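Taurocyamine kinase (PDB 4WOD) reversibly transfers a phosphate group between ATP and the guanidino compound taurocyamine, a phosphagen kinase reaction that uses magnesium. Local coordinates at residues 578-592 against 605-619. The protein carries 4 engineered substitutions. Sequence-based numbering, arbitrary orientation.
Sequences FLVWVCEEDHMRIIS and RLIEGINAIGKSMKF
Phe578 lays the far end of its ring against the backbone of Gly609, its CZ lying 3.7 Å from the Gly609 CA; the helix has no side chain here and lets the aromatic group come close. With CG anti to the backbone N (chi1 -179°), the ring extends from strand 578-582 to the helix, and CD1 of Ile613 comes to its edge, near the ring plane. That same methyl meets Val580 and Ile590 tip to tip, with Ile590 CD1 at 3.9 Å. Two turns earlier, Leu606 crosses Ile590 at a slant, its CD1 3.6 Å from Ile590 CG2, and its CB packs on Ser592 CB at the same spacing, where the backbones draw nearest. The Ser592 hydroxyl is hydrogen-bonded to Val602 O, while the guanidinium of Arg605 is held by Thr577 O, Gln594 and a salt bridge to Glu522.

Beyond Ile613 fewer residues carry the contact. Met588 slides past it in the opposite direction, and its bent end (chi3 -72°) places CE 3.6 Å from Phe619 CE1 and 4.0 Å from Met617 SD, in the loop after the helix. The helix's other side, with Asn611 exposed and Glu608 and Ala612 partly so, does not touch the hairpin.

Arg589, predicted to bind ATP, takes no part and is salt-bridged to Glu584. Helix 599-614 packs against one face of the catalytic domain's eight-stranded antiparallel sheet: strand 588-595 pairs with strand 480-489, on which Leu606 (at Val485 of a predicted ATP site) and Ile610 also rest, and helix 502-517 adds Ile512 and Leu516 against Met588 and Ile613.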
ATOM      1  N   PHE A 578     -27.518   3.903 -17.416  1.00 15.68           N
ATOM      2  CA  PHE A 578     -26.982   2.606 -17.789  1.00 15.43           C
ATOM      3  C   PHE A 578     -25.461   2.734 -17.801  1.00 16.88           C
ATOM      4  O   PHE A 578     -24.915   3.595 -18.482  1.00 15.57           O
ATOM      5  CB  PHE A 578     -27.520   2.144 -19.160  1.00 16.44           C
ATOM      6  CG  PHE A 578     -27.009   0.794 -19.573  1.00 14.35           C
ATOM      7  CD1 PHE A 578     -27.541  -0.358 -19.013  1.00 17.02           C
ATOM      8  CD2 PHE A 578     -25.978   0.680 -20.497  1.00 16.84           C
ATOM      9  CE1 PHE A 578     -27.057  -1.619 -19.380  1.00 17.11           C
ATOM     10  CE2 PHE A 578     -25.491  -0.581 -20.873  1.00 16.30           C
ATOM     11  CZ  PHE A 578     -26.026  -1.719 -20.304  1.00 15.00           C
ATOM     12  N   LEU A 579     -24.786   1.907 -17.008  1.00 19.21           N
ATOM     13  CA  LEU A 579     -23.340   2.033 -16.835  1.00 17.59           C
ATOM     14  C   LEU A 579     -22.712   0.649 -16.801  1.00 16.98           C
ATOM     15  O   LEU A 579     -23.365  -0.302 -16.397  1.00 15.02           O
ATOM     16  CB  LEU A 579     -22.995   2.776 -15.539  1.00 18.94           C
ATOM     17  CG  LEU A 579     -23.859   3.984 -15.136  1.00 18.67           C
ATOM     18  CD1 LEU A 579     -24.982   3.492 -14.245  1.00 19.98           C
ATOM     19  CD2 LEU A 579     -23.025   5.058 -14.443  1.00 19.53           C
ATOM     20  N   VAL A 580     -21.450   0.556 -17.216  1.00 13.96           N
ATOM     21  CA  VAL A 580     -20.708  -0.699 -17.139  1.00 16.41           C
ATOM     22  C   VAL A 580     -19.309  -0.408 -16.598  1.00 16.34           C
ATOM     23  O   VAL A 580     -18.610   0.453 -17.121  1.00 13.81           O
ATOM     24  CB  VAL A 580     -20.585  -1.417 -18.510  1.00 16.56           C
ATOM     25  CG1 VAL A 580     -19.956  -2.812 -18.321  1.00 15.93           C
ATOM     26  CG2 VAL A 580     -21.957  -1.544 -19.210  1.00 14.41           C
ATOM     27  N   TRP A 581     -18.921  -1.098 -15.531  1.00 15.54           N
ATOM     28  CA  TRP A 581     -17.537  -1.027 -15.060  1.00 14.66           C
ATOM     29  C   TRP A 581     -16.763  -2.178 -15.690  1.00 15.98           C
ATOM     30  O   TRP A 581     -17.172  -3.336 -15.578  1.00 17.05           O
ATOM     31  CB  TRP A 581     -17.465  -1.129 -13.535  1.00 16.60           C
ATOM     32  CG  TRP A 581     -17.384   0.174 -12.799  1.00 25.99           C
ATOM     33  CD1 TRP A 581     -16.338   0.630 -12.034  1.00 24.88           C
ATOM     34  CD2 TRP A 581     -18.395   1.192 -12.741  1.00 26.65           C
ATOM     35  NE1 TRP A 581     -16.639   1.872 -11.514  1.00 29.21           N
ATOM     36  CE2 TRP A 581     -17.895   2.235 -11.929  1.00 33.03           C
ATOM     37  CE3 TRP A 581     -19.671   1.323 -13.300  1.00 31.10           C
ATOM     38  CZ2 TRP A 581     -18.632   3.394 -11.664  1.00 31.51           C
ATOM     39  CZ3 TRP A 581     -20.404   2.473 -13.029  1.00 33.61           C
ATOM     40  CH2 TRP A 581     -19.880   3.493 -12.224  1.00 35.39           C
ATOM     41  N   VAL A 582     -15.633  -1.877 -16.314  1.00 17.84           N
ATOM     42  CA  VAL A 582     -14.891  -2.891 -17.055  1.00 15.61           C
ATOM     43  C   VAL A 582     -13.680  -3.356 -16.249  1.00 19.35           C
ATOM     44  O   VAL A 582     -12.825  -2.551 -15.864  1.00 18.78           O
ATOM     45  CB  VAL A 582     -14.455  -2.364 -18.431  1.00 16.80           C
ATOM     46  CG1 VAL A 582     -13.643  -3.412 -19.174  1.00 18.43           C
ATOM     47  CG2 VAL A 582     -15.687  -1.978 -19.257  1.00 18.41           C
ATOM     48  N   CYS A 583     -13.660  -4.654 -15.956  1.00 19.12           N
ATOM     49  CA  CYS A 583     -12.506  -5.312 -15.356  1.00 18.74           C
ATOM     50  C   CYS A 583     -12.099  -4.796 -13.968  1.00 17.16           C
ATOM     51  O   CYS A 583     -10.898  -4.617 -13.693  1.00 21.21           O
ATOM     52  CB  CYS A 583     -11.300  -5.204 -16.293  1.00 15.97           C
ATOM     53  SG  CYS A 583     -10.028  -6.437 -15.933  1.00 23.29           S
ATOM     54  N   GLU A 584     -13.068  -4.575 -13.091  1.00 16.45           N
ATOM     55  CA  GLU A 584     -12.756  -4.301 -11.686  1.00 21.66           C
ATOM     56  C   GLU A 584     -12.546  -5.627 -10.935  1.00 21.26           C
ATOM     57  O   GLU A 584     -11.431  -6.172 -10.924  1.00 21.31           O
ATOM     58  CB  GLU A 584     -13.852  -3.471 -11.015  1.00 18.23           C
ATOM     59  CG  GLU A 584     -13.472  -3.042  -9.617  1.00 25.06           C
ATOM     60  CD  GLU A 584     -14.436  -2.031  -9.028  1.00 34.17           C
ATOM     61  OE1 GLU A 584     -13.959  -0.967  -8.573  1.00 33.56           O
ATOM     62  OE2 GLU A 584     -15.661  -2.303  -9.022  1.00 35.78           O
ATOM     63  N   GLU A 585     -13.601  -6.157 -10.321  1.00 18.27           N
ATOM     64  CA  GLU A 585     -13.496  -7.485  -9.701  1.00 23.40           C
ATOM     65  C   GLU A 585     -13.936  -8.570 -10.670  1.00 22.59           C
ATOM     66  O   GLU A 585     -13.328  -9.641 -10.747  1.00 24.90           O
ATOM     67  CB  GLU A 585     -14.327  -7.579  -8.428  1.00 23.85           C
ATOM     68  CG  GLU A 585     -14.212  -8.929  -7.732  1.00 27.70           C
ATOM     69  CD  GLU A 585     -15.010  -8.984  -6.446  1.00 34.13           C
ATOM     70  OE1 GLU A 585     -14.630  -8.281  -5.488  1.00 46.71           O
ATOM     71  OE2 GLU A 585     -16.017  -9.721  -6.391  1.00 33.68           O
ATOM     72  N   ASP A 586     -15.009  -8.286 -11.401  1.00 18.22           N
ATOM     73  CA  ASP A 586     -15.473  -9.164 -12.456  1.00 15.83           C
ATOM     74  C   ASP A 586     -15.149  -8.487 -13.768  1.00 19.92           C
ATOM     75  O   ASP A 586     -14.945  -7.249 -13.794  1.00 13.95           O
ATOM     76  CB  ASP A 586     -16.985  -9.423 -12.340  1.00 17.97           C
ATOM     77  CG  ASP A 586     -17.333 -10.395 -11.226  1.00 21.13           C
ATOM     78  OD1 ASP A 586     -16.683 -11.462 -11.144  1.00 24.84           O
ATOM     79  OD2 ASP A 586     -18.261 -10.104 -10.446  1.00 21.74           O
ATOM     80  N   HIS A 587     -15.133  -9.271 -14.852  1.00 13.27           N
ATOM     81  CA  HIS A 587     -14.866  -8.715 -16.168  1.00 14.89           C
ATOM     82  C   HIS A 587     -15.807  -7.546 -16.433  1.00 14.70           C
ATOM     83  O   HIS A 587     -15.405  -6.550 -17.014  1.00 15.76           O
ATOM     84  CB  HIS A 587     -15.015  -9.765 -17.265  1.00 15.01           C
ATOM     85  CG  HIS A 587     -13.953 -10.824 -17.224  1.00 13.35           C
ATOM     86  ND1 HIS A 587     -14.140 -12.090 -17.734  1.00 14.86           N
ATOM     87  CD2 HIS A 587     -12.708 -10.810 -16.696  1.00 11.81           C
ATOM     88  CE1 HIS A 587     -13.052 -12.813 -17.531  1.00 13.40           C
ATOM     89  NE2 HIS A 587     -12.163 -12.056 -16.911  1.00 16.37           N
ATOM     90  N   MET A 588     -17.050  -7.694 -16.003  1.00 13.78           N
ATOM     91  CA  MET A 588     -18.029  -6.602 -16.092  1.00 16.04           C
ATOM     92  C   MET A 588     -18.971  -6.540 -14.905  1.00 15.22           C
ATOM     93  O   MET A 588     -19.381  -7.568 -14.362  1.00 17.64           O
ATOM     94  CB  MET A 588     -18.874  -6.728 -17.358  1.00 13.70           C
ATOM     95  CG  MET A 588     -18.173  -6.462 -18.656  1.00 16.57           C
ATOM     96  SD  MET A 588     -19.389  -6.725 -19.997  1.00 28.46           S
ATOM     97  CE  MET A 588     -19.570  -8.494 -19.983  1.00 21.08           C
ATOM     98  N   ARG A 589     -19.325  -5.321 -14.512  1.00 16.01           N
ATOM     99  CA  ARG A 589     -20.476  -5.099 -13.656  1.00 16.42           C
ATOM    100  C   ARG A 589     -21.388  -4.253 -14.537  1.00 19.11           C
ATOM    101  O   ARG A 589     -20.979  -3.188 -14.984  1.00 16.91           O
ATOM    102  CB  ARG A 589     -20.100  -4.398 -12.329  1.00 21.03           C
ATOM    103  CG  ARG A 589     -21.289  -4.175 -11.387  1.00 24.23           C
ATOM    104  CD  ARG A 589     -20.923  -3.725  -9.941  1.00 33.85           C
ATOM    105  NE  ARG A 589     -19.606  -3.086  -9.824  1.00 42.95           N
ATOM    106  CZ  ARG A 589     -19.413  -1.808  -9.494  1.00 39.58           C
ATOM    107  NH1 ARG A 589     -20.447  -1.009  -9.262  1.00 43.61           N
ATOM    108  NH2 ARG A 589     -18.185  -1.316  -9.407  1.00 45.79           N
ATOM    109  N   ILE A 590     -22.569  -4.778 -14.864  1.00 16.32           N
ATOM    110  CA  ILE A 590     -23.516  -4.076 -15.732  1.00 21.91           C
ATOM    111  C   ILE A 590     -24.654  -3.522 -14.876  1.00 16.14           C
ATOM    112  O   ILE A 590     -25.310  -4.267 -14.159  1.00 17.63           O
ATOM    113  CB  ILE A 590     -24.083  -4.999 -16.833  1.00 18.65           C
ATOM    114  CG1 ILE A 590     -22.943  -5.654 -17.625  1.00 17.95           C
ATOM    115  CG2 ILE A 590     -25.037  -4.222 -17.782  1.00 13.23           C
ATOM    116  CD1 ILE A 590     -23.421  -6.788 -18.533  1.00 19.96           C
ATOM    117  N   ILE A 591     -24.893  -2.216 -14.979  1.00 16.21           N
ATOM    118  CA  ILE A 591     -25.709  -1.499 -13.996  1.00 14.97           C
ATOM    119  C   ILE A 591     -26.804  -0.674 -14.643  1.00 19.25           C
ATOM    120  O   ILE A 591     -26.545   0.043 -15.591  1.00 16.37           O
ATOM    121  CB  ILE A 591     -24.829  -0.529 -13.150  1.00 17.60           C
ATOM    122  CG1 ILE A 591     -23.705  -1.281 -12.433  1.00 17.28           C
ATOM    123  CG2 ILE A 591     -25.660   0.262 -12.139  1.00 19.34           C
ATOM    124  CD1 ILE A 591     -22.435  -0.447 -12.325  1.00 24.30           C
ATOM    125  N   SER A 592     -28.020  -0.771 -14.122  1.00 16.81           N
ATOM    126  CA  SER A 592     -29.085   0.138 -14.547  1.00 20.05           C
ATOM    127  C   SER A 592     -29.575   0.873 -13.317  1.00 15.52           C
ATOM    128  O   SER A 592     -29.726   0.267 -12.268  1.00 18.98           O
ATOM    129  CB  SER A 592     -30.227  -0.618 -15.227  1.00 16.68           C
ATOM    130  OG  SER A 592     -31.229   0.290 -15.686  1.00 20.31           O
ATOM    131  N   ARG A 605     -34.371  -1.854 -18.743  1.00 19.31           N
ATOM    132  CA  ARG A 605     -33.160  -1.283 -19.334  1.00 18.57           C
ATOM    133  C   ARG A 605     -31.951  -2.185 -19.071  1.00 18.18           C
ATOM    134  O   ARG A 605     -31.175  -2.469 -19.978  1.00 17.63           O
ATOM    135  CB  ARG A 605     -32.898   0.129 -18.784  1.00 18.79           C
ATOM    136  CG  ARG A 605     -31.733   0.839 -19.431  1.00 23.28           C
ATOM    137  CD  ARG A 605     -31.717   2.325 -19.064  1.00 24.52           C
ATOM    138  NE  ARG A 605     -31.806   2.518 -17.624  1.00 25.42           N
ATOM    139  CZ  ARG A 605     -32.848   3.040 -16.989  1.00 21.13           C
ATOM    140  NH1 ARG A 605     -33.899   3.474 -17.668  1.00 26.97           N
ATOM    141  NH2 ARG A 605     -32.823   3.146 -15.668  1.00 22.48           N
ATOM    142  N   LEU A 606     -31.803  -2.642 -17.827  1.00 18.92           N
ATOM    143  CA  LEU A 606     -30.745  -3.605 -17.531  1.00 18.45           C
ATOM    144  C   LEU A 606     -30.801  -4.841 -18.439  1.00 15.15           C
ATOM    145  O   LEU A 606     -29.792  -5.180 -19.060  1.00 16.67           O
ATOM    146  CB  LEU A 606     -30.792  -4.063 -16.074  1.00 15.29           C
ATOM    147  CG  LEU A 606     -29.649  -5.053 -15.787  1.00 15.63           C
ATOM    148  CD1 LEU A 606     -28.264  -4.439 -16.143  1.00 16.34           C
ATOM    149  CD2 LEU A 606     -29.667  -5.509 -14.344  1.00 15.10           C
ATOM    150  N   ILE A 607     -31.947  -5.523 -18.514  1.00 17.65           N
ATOM    151  CA  ILE A 607     -32.017  -6.787 -19.268  1.00 18.00           C
ATOM    152  C   ILE A 607     -31.662  -6.575 -20.747  1.00 19.32           C
ATOM    153  O   ILE A 607     -30.917  -7.357 -21.362  1.00 15.91           O
ATOM    154  CB  ILE A 607     -33.419  -7.469 -19.155  1.00 20.61           C
ATOM    155  CG1 ILE A 607     -33.786  -7.729 -17.689  1.00 20.32           C
ATOM    156  CG2 ILE A 607     -33.461  -8.769 -19.967  1.00 22.87           C
ATOM    157  CD1 ILE A 607     -32.706  -8.413 -16.888  1.00 24.98           C
ATOM    158  N   GLU A 608     -32.164  -5.486 -21.308  1.00 17.91           N
ATOM    159  CA  GLU A 608     -31.927  -5.194 -22.702  1.00 15.58           C
ATOM    160  C   GLU A 608     -30.450  -4.894 -22.939  1.00 17.02           C
ATOM    161  O   GLU A 608     -29.907  -5.250 -23.982  1.00 16.18           O
ATOM    162  CB  GLU A 608     -32.800  -4.027 -23.153  1.00 18.56           C
ATOM    163  CG  GLU A 608     -34.271  -4.404 -23.253  1.00 24.63           C
ATOM    164  CD  GLU A 608     -35.160  -3.199 -23.468  1.00 36.92           C
ATOM    165  OE1 GLU A 608     -34.626  -2.061 -23.516  1.00 32.47           O
ATOM    166  OE2 GLU A 608     -36.392  -3.394 -23.569  1.00 38.69           O
ATOM    167  N   GLY A 609     -29.796  -4.284 -21.952  1.00 14.45           N
ATOM    168  CA  GLY A 609     -28.376  -4.011 -22.054  1.00 17.73           C
ATOM    169  C   GLY A 609     -27.516  -5.262 -21.970  1.00 14.79           C
ATOM    170  O   GLY A 609     -26.494  -5.394 -22.649  1.00 11.72           O
ATOM    171  N   ILE A 610     -27.916  -6.175 -21.099  1.00 15.54           N
ATOM    172  CA  ILE A 610     -27.183  -7.436 -20.947  1.00 17.27           C
ATOM    173  C   ILE A 610     -27.251  -8.230 -22.249  1.00 16.56           C
ATOM    174  O   ILE A 610     -26.230  -8.727 -22.763  1.00 15.57           O
ATOM    175  CB  ILE A 610     -27.753  -8.305 -19.796  1.00 14.92           C
ATOM    176  CG1 ILE A 610     -27.748  -7.562 -18.451  1.00 18.21           C
ATOM    177  CG2 ILE A 610     -26.993  -9.641 -19.693  1.00 16.11           C
ATOM    178  CD1 ILE A 610     -28.411  -8.371 -17.337  1.00 14.26           C
ATOM    179  N   ASN A 611     -28.461  -8.338 -22.786  1.00 14.63           N
ATOM    180  CA  ASN A 611     -28.660  -9.027 -24.046  1.00 19.27           C
ATOM    181  C   ASN A 611     -27.847  -8.413 -25.189  1.00 16.64           C
ATOM    182  O   ASN A 611     -27.259  -9.136 -25.976  1.00 15.05           O
ATOM    183  CB  ASN A 611     -30.148  -9.061 -24.401  1.00 13.68           C
ATOM    184  CG  ASN A 611     -30.924 -10.025 -23.519  1.00 26.43           C
ATOM    185  OD1 ASN A 611     -30.346 -10.945 -22.926  1.00 25.64           O
ATOM    186  ND2 ASN A 611     -32.232  -9.818 -23.416  1.00 25.34           N
ATOM    187  N   ALA A 612     -27.811  -7.081 -25.268  1.00 18.01           N
ATOM    188  CA  ALA A 612     -27.080  -6.395 -26.335  1.00 13.75           C
ATOM    189  C   ALA A 612     -25.566  -6.664 -26.249  1.00 14.50           C
ATOM    190  O   ALA A 612     -24.911  -6.943 -27.247  1.00 16.93           O
ATOM    191  CB  ALA A 612     -27.361  -4.890 -26.282  1.00 12.93           C
ATOM    192  N   ILE A 613     -25.025  -6.566 -25.045  1.00 11.28           N
ATOM    193  CA  ILE A 613     -23.632  -6.859 -24.826  1.00 13.28           C
ATOM    194  C   ILE A 613     -23.331  -8.319 -25.187  1.00 12.91           C
ATOM    195  O   ILE A 613     -22.288  -8.613 -25.804  1.00 16.46           O
ATOM    196  CB  ILE A 613     -23.241  -6.542 -23.374  1.00 16.15           C
ATOM    197  CG1 ILE A 613     -23.394  -5.033 -23.131  1.00 13.93           C
ATOM    198  CG2 ILE A 613     -21.800  -7.001 -23.085  1.00 14.96           C
ATOM    199  CD1 ILE A 613     -23.138  -4.595 -21.718  1.00 14.88           C
ATOM    200  N   GLY A 614     -24.263  -9.206 -24.840  1.00 15.10           N
ATOM    201  CA  GLY A 614     -24.134 -10.649 -25.025  1.00 16.95           C
ATOM    202  C   GLY A 614     -24.084 -11.110 -26.472  1.00 18.57           C
ATOM    203  O   GLY A 614     -23.570 -12.192 -26.783  1.00 18.30           O
ATOM    204  N   LYS A 615     -24.587 -10.273 -27.373  1.00 16.13           N
ATOM    205  CA  LYS A 615     -24.402 -10.515 -28.802  1.00 21.42           C
ATOM    206  C   LYS A 615     -22.933 -10.656 -29.213  1.00 17.91           C
ATOM    207  O   LYS A 615     -22.633 -11.396 -30.150  1.00 18.99           O
ATOM    208  CB  LYS A 615     -25.050  -9.393 -29.625  1.00 21.34           C
ATOM    209  CG  LYS A 615     -26.545  -9.251 -29.396  1.00 21.58           C
ATOM    210  CD  LYS A 615     -27.264 -10.487 -29.868  1.00 23.98           C
ATOM    211  CE  LYS A 615     -28.672 -10.155 -30.309  1.00 31.60           C
ATOM    212  NZ  LYS A 615     -29.643 -10.398 -29.223  1.00 26.10           N
ATOM    213  N   SER A 616     -22.017  -9.985 -28.511  1.00 17.45           N
ATOM    214  CA  SER A 616     -20.623  -9.909 -28.978  1.00 14.53           C
ATOM    215  C   SER A 616     -19.659 -10.836 -28.230  1.00 22.08           C
ATOM    216  O   SER A 616     -18.461 -10.894 -28.551  1.00 19.31           O
ATOM    217  CB  SER A 616     -20.100  -8.472 -28.874  1.00 18.28           C
ATOM    218  OG  SER A 616     -20.839  -7.588 -29.718  1.00 15.40           O
ATOM    219  N   MET A 617     -20.165 -11.548 -27.235  1.00 17.07           N
ATOM    220  CA  MET A 617     -19.303 -12.419 -26.444  1.00 17.93           C
ATOM    221  C   MET A 617     -20.119 -13.443 -25.660  1.00 17.50           C
ATOM    222  O   MET A 617     -21.287 -13.209 -25.353  1.00 19.71           O
ATOM    223  CB  MET A 617     -18.455 -11.572 -25.490  1.00 16.94           C
ATOM    224  CG  MET A 617     -19.299 -10.860 -24.441  1.00 17.08           C
ATOM    225  SD  MET A 617     -18.504  -9.434 -23.698  1.00 22.51           S
ATOM    226  CE  MET A 617     -18.712  -8.225 -25.027  1.00 15.94           C
ATOM    227  N   LYS A 618     -19.492 -14.569 -25.322  1.00 14.29           N
ATOM    228  CA  LYS A 618     -20.126 -15.607 -24.527  1.00 18.00           C
ATOM    229  C   LYS A 618     -19.856 -15.355 -23.039  1.00 19.15           C
ATOM    230  O   LYS A 618     -18.700 -15.189 -22.653  1.00 17.82           O
ATOM    231  CB  LYS A 618     -19.601 -16.996 -24.939  1.00 18.90           C
ATOM    232  CG  LYS A 618     -19.726 -17.303 -26.434  1.00 23.59           C
ATOM    233  CD  LYS A 618     -19.522 -18.787 -26.736  1.00 29.49           C
ATOM    234  CE  LYS A 618     -19.916 -19.111 -28.180  1.00 32.26           C
ATOM    235  NZ  LYS A 618     -19.674 -20.542 -28.516  1.00 48.23           N
ATOM    236  N   PHE A 619     -20.911 -15.297 -22.217  1.00 17.57           N
ATOM    237  CA  PHE A 619     -20.750 -15.142 -20.770  1.00 17.13           C
ATOM    238  C   PHE A 619     -20.420 -16.486 -20.134  1.00 19.70           C
ATOM    239  O   PHE A 619     -21.071 -17.474 -20.430  1.00 18.37           O
ATOM    240  CB  PHE A 619     -22.016 -14.583 -20.117  1.00 14.54           C
ATOM    241  CG  PHE A 619     -22.376 -13.203 -20.577  1.00 17.21           C
ATOM    242  CD1 PHE A 619     -21.386 -12.283 -20.888  1.00 16.53           C
ATOM    243  CD2 PHE A 619     -23.701 -12.848 -20.747  1.00 15.75           C
ATOM    244  CE1 PHE A 619     -21.722 -11.012 -21.338  1.00 15.82           C
ATOM    245  CE2 PHE A 619     -24.040 -11.561 -21.185  1.00 15.99           C
ATOM    246  CZ  PHE A 619     -23.052 -10.658 -21.479  1.00 16.91           C
TER